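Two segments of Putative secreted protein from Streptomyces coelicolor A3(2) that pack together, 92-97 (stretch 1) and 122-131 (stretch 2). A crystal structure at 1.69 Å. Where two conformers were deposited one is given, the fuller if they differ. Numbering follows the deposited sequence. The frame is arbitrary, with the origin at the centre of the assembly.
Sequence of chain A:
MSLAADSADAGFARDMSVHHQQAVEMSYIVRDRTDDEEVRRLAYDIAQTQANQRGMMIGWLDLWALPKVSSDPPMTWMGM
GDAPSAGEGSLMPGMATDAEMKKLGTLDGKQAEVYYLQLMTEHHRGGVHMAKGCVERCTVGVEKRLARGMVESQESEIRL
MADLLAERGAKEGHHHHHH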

# COMPACT_ATOMS: atom_id res chain seq x y z
N MSE A 92 -8.24 -2.92 -19.61
CA MSE A 92 -9.24 -2.17 -18.86
C MSE A 92 -9.12 -0.67 -19.12
O MSE A 92 -8.01 -0.19 -19.40
N PRO A 93 -10.24 0.07 -18.99
CA PRO A 93 -10.21 1.51 -19.23
C PRO A 93 -9.04 2.22 -18.49
O PRO A 93 -8.87 2.04 -17.29
N GLY A 94 -8.25 3.00 -19.23
CA GLY A 94 -7.19 3.82 -18.64
C GLY A 94 -5.90 3.11 -18.26
O GLY A 94 -4.92 3.77 -17.88
N MSE A 95 -5.88 1.77 -18.38
CA MSE A 95 -4.66 1.01 -18.10
C MSE A 95 -3.54 1.41 -19.05
O MSE A 95 -3.77 1.58 -20.26
N ALA A 96 -2.34 1.59 -18.50
CA ALA A 96 -1.16 1.88 -19.34
C ALA A 96 -0.66 0.59 -20.00
O ALA A 96 -0.75 -0.50 -19.44
N THR A 97 -0.15 0.71 -21.22
CA THR A 97 0.43 -0.46 -21.88
C THR A 97 1.83 -0.76 -21.32
O THR A 97 2.49 0.10 -20.72
N GLU A 122 -4.99 9.66 -17.80
CA GLU A 122 -5.74 8.64 -18.52
C GLU A 122 -6.18 7.50 -17.58
O GLU A 122 -7.31 7.00 -17.66
N HIS A 123 -5.27 7.12 -16.69
CA HIS A 123 -5.51 6.06 -15.72
C HIS A 123 -6.69 6.43 -14.81
O HIS A 123 -7.60 5.62 -14.63
N HIS A 124 -6.67 7.65 -14.28
CA HIS A 124 -7.76 8.19 -13.47
C HIS A 124 -9.09 8.23 -14.24
O HIS A 124 -10.13 7.88 -13.67
N ARG A 125 -9.05 8.64 -15.51
CA ARG A 125 -10.27 8.69 -16.33
C ARG A 125 -10.92 7.30 -16.42
O ARG A 125 -12.14 7.18 -16.22
N GLY A 126 -10.11 6.27 -16.68
CA GLY A 126 -10.58 4.88 -16.76
C GLY A 126 -11.14 4.44 -15.41
O GLY A 126 -12.19 3.79 -15.34
N GLY A 127 -10.42 4.79 -14.35
CA GLY A 127 -10.80 4.49 -12.96
C GLY A 127 -12.16 5.06 -12.58
O GLY A 127 -12.98 4.37 -11.95
N VAL A 128 -12.40 6.31 -12.97
CA VAL A 128 -13.67 6.99 -12.69
C VAL A 128 -14.82 6.24 -13.39
O VAL A 128 -15.87 5.99 -12.78
N HIS A 129 -14.60 5.87 -14.65
CA HIS A 129 -15.56 5.07 -15.41
C HIS A 129 -15.93 3.77 -14.68
O HIS A 129 -17.11 3.45 -14.52
N MSE A 130 -14.92 3.05 -14.22
CA MSE A 130 -15.12 1.81 -13.48
C MSE A 130 -15.80 2.03 -12.13
O MSE A 130 -16.71 1.27 -11.75
N ALA A 131 -15.37 3.06 -11.40
CA ALA A 131 -15.96 3.37 -10.08
C ALA A 131 -17.45 3.73 -10.23
O ALA A 131 -18.30 3.30 -9.43

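Packing of the loop 92-97 against the helix 122-131, a contact that buries 386 Å² summed over both sides and has no hydrogen bond across it. The loop meets the helix through a type II beta turn from Met92 to Met95, closed by the bond from Met95 N to Met92 O (3.1 Å). Pro93 and Gly94, the two central residues of the turn, are each covered over 75 Å² by the helix, the largest share of any residue here; His123 follows with 61 Å².

Gly94 brings the backbones together: its CA lies 4.0 Å from Gly126 CA and 3.3 Å from Glu122 O. Its positive phi (79°) by itself favours glycine, and a CB here would point toward the helix and fall 2.6 Å from Glu122 O. Gly126 answers on the helix side, where a CB would lie 2.0 Å from Pro93 O. With both positions bare, two CA-H...O contacts can form, Gly126 CA to Pro93 O at 3.4 Å and His123 CA to Gly94 O at 3.2 Å.

Pro93 points toward the helix with its ring in the C-gamma exo pucker. Its CG reaches CD2 of His129 at 3.9 Å, oblique to that imidazole, and CG of Met130 at 4.3 Å. His129 (chi1 t, chi2 73°) also directs its CA-to-CB bond toward the loop, although the residue remains exposed. Met130, buried and likewise pointing toward the loop, adopts m, t, p. This carries its methyl CE to 3.7 Å from SE of Met92, an apolar contact between two selenomethionines; Met92 itself points toward the helix as m, t, m.

The CA-to-CB bond of His123 points sideways to the loop, but with chi1 at -155° (t) and chi2 at -96° the end of its side chain comes nearer. Ala96 N sits at the ring edge, near its plane, 4.2 Å from His123 CD2. Met95, also a selenomethionine, starts away from the helix, yet its m, m, m conformation leaves SE 3.9 Å from His123 NE2 and 4.9 Å from the ring centroid, an oblique approach 64° off the ring normal.

The CA-to-CB bond of Glu122 (t, p, chi3 7°) points sideways to the loop, and its side chain comes no closer than 4.1 Å. His124 points away from the loop, and the end of Arg125 leads away from it; both have hydrogen-bond partners elsewhere in the structure. Thr97 (chi1 p) stands clear of the helix and instead caps a backbone N just past its own stretch.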

# COMPACT_ATOMS: atom_id res chain seq x y z
CB MSE A 92 -9.06 -2.41 -17.36
CG MSE A 92 -9.66 -3.66 -16.83
SE MSE A 92 -9.23 -3.66 -14.91
CE MSE A 92 -7.48 -4.53 -14.99
CB PRO A 93 -11.57 1.99 -18.68
CG PRO A 93 -12.48 0.80 -18.85
CD PRO A 93 -11.61 -0.41 -18.66
CB MSE A 95 -4.86 -0.51 -18.22
CG MSE A 95 -5.70 -1.13 -17.16
SE MSE A 95 -4.74 -1.13 -15.47
CE MSE A 95 -3.37 -2.43 -15.72
CB ALA A 96 -0.04 2.55 -18.52
CB THR A 97 0.59 -0.22 -23.39
OG1 THR A 97 1.64 0.74 -23.59
CG2 THR A 97 -0.74 0.28 -23.97
CB GLU A 122 -4.90 8.11 -19.67
CG GLU A 122 -5.57 7.05 -20.52
CD GLU A 122 -6.86 7.50 -21.20
OE1 GLU A 122 -7.24 8.70 -21.15
OE2 GLU A 122 -7.50 6.62 -21.79
CB HIS A 123 -4.25 5.83 -14.91
CG HIS A 123 -4.15 4.46 -14.33
ND1 HIS A 123 -4.53 4.15 -13.04
CD2 HIS A 123 -3.69 3.30 -14.86
CE1 HIS A 123 -4.31 2.87 -12.81
NE2 HIS A 123 -3.80 2.33 -13.90
CB HIS A 124 -7.42 9.59 -12.96
CG HIS A 124 -6.62 9.61 -11.69
ND1 HIS A 124 -5.81 8.56 -11.28
CD2 HIS A 124 -6.50 10.57 -10.75
CE1 HIS A 124 -5.26 8.87 -10.12
NE2 HIS A 124 -5.66 10.08 -9.78
CB ARG A 125 -10.01 9.30 -17.70
CG ARG A 125 -9.80 10.81 -17.65
CD ARG A 125 -9.98 11.44 -19.04
NE ARG A 125 -9.43 12.81 -19.12
CZ ARG A 125 -9.96 13.88 -18.54
NH1 ARG A 125 -11.07 13.79 -17.80
NH2 ARG A 125 -9.38 15.06 -18.71
CB VAL A 128 -13.62 8.48 -13.12
CG1 VAL A 128 -15.02 9.09 -13.22
CG2 VAL A 128 -12.76 9.30 -12.15
CB HIS A 129 -14.99 4.77 -16.79
CG HIS A 129 -15.88 3.93 -17.64
ND1 HIS A 129 -17.03 4.42 -18.21
CD2 HIS A 129 -15.80 2.63 -18.00
CE1 HIS A 129 -17.62 3.46 -18.90
NE2 HIS A 129 -16.90 2.36 -18.78
CB MSE A 130 -13.78 1.10 -13.27
CG MSE A 130 -13.10 0.70 -14.55
SE MSE A 130 -11.21 0.25 -14.22
CE MSE A 130 -11.42 -1.30 -13.04
CB ALA A 131 -15.22 4.50 -9.43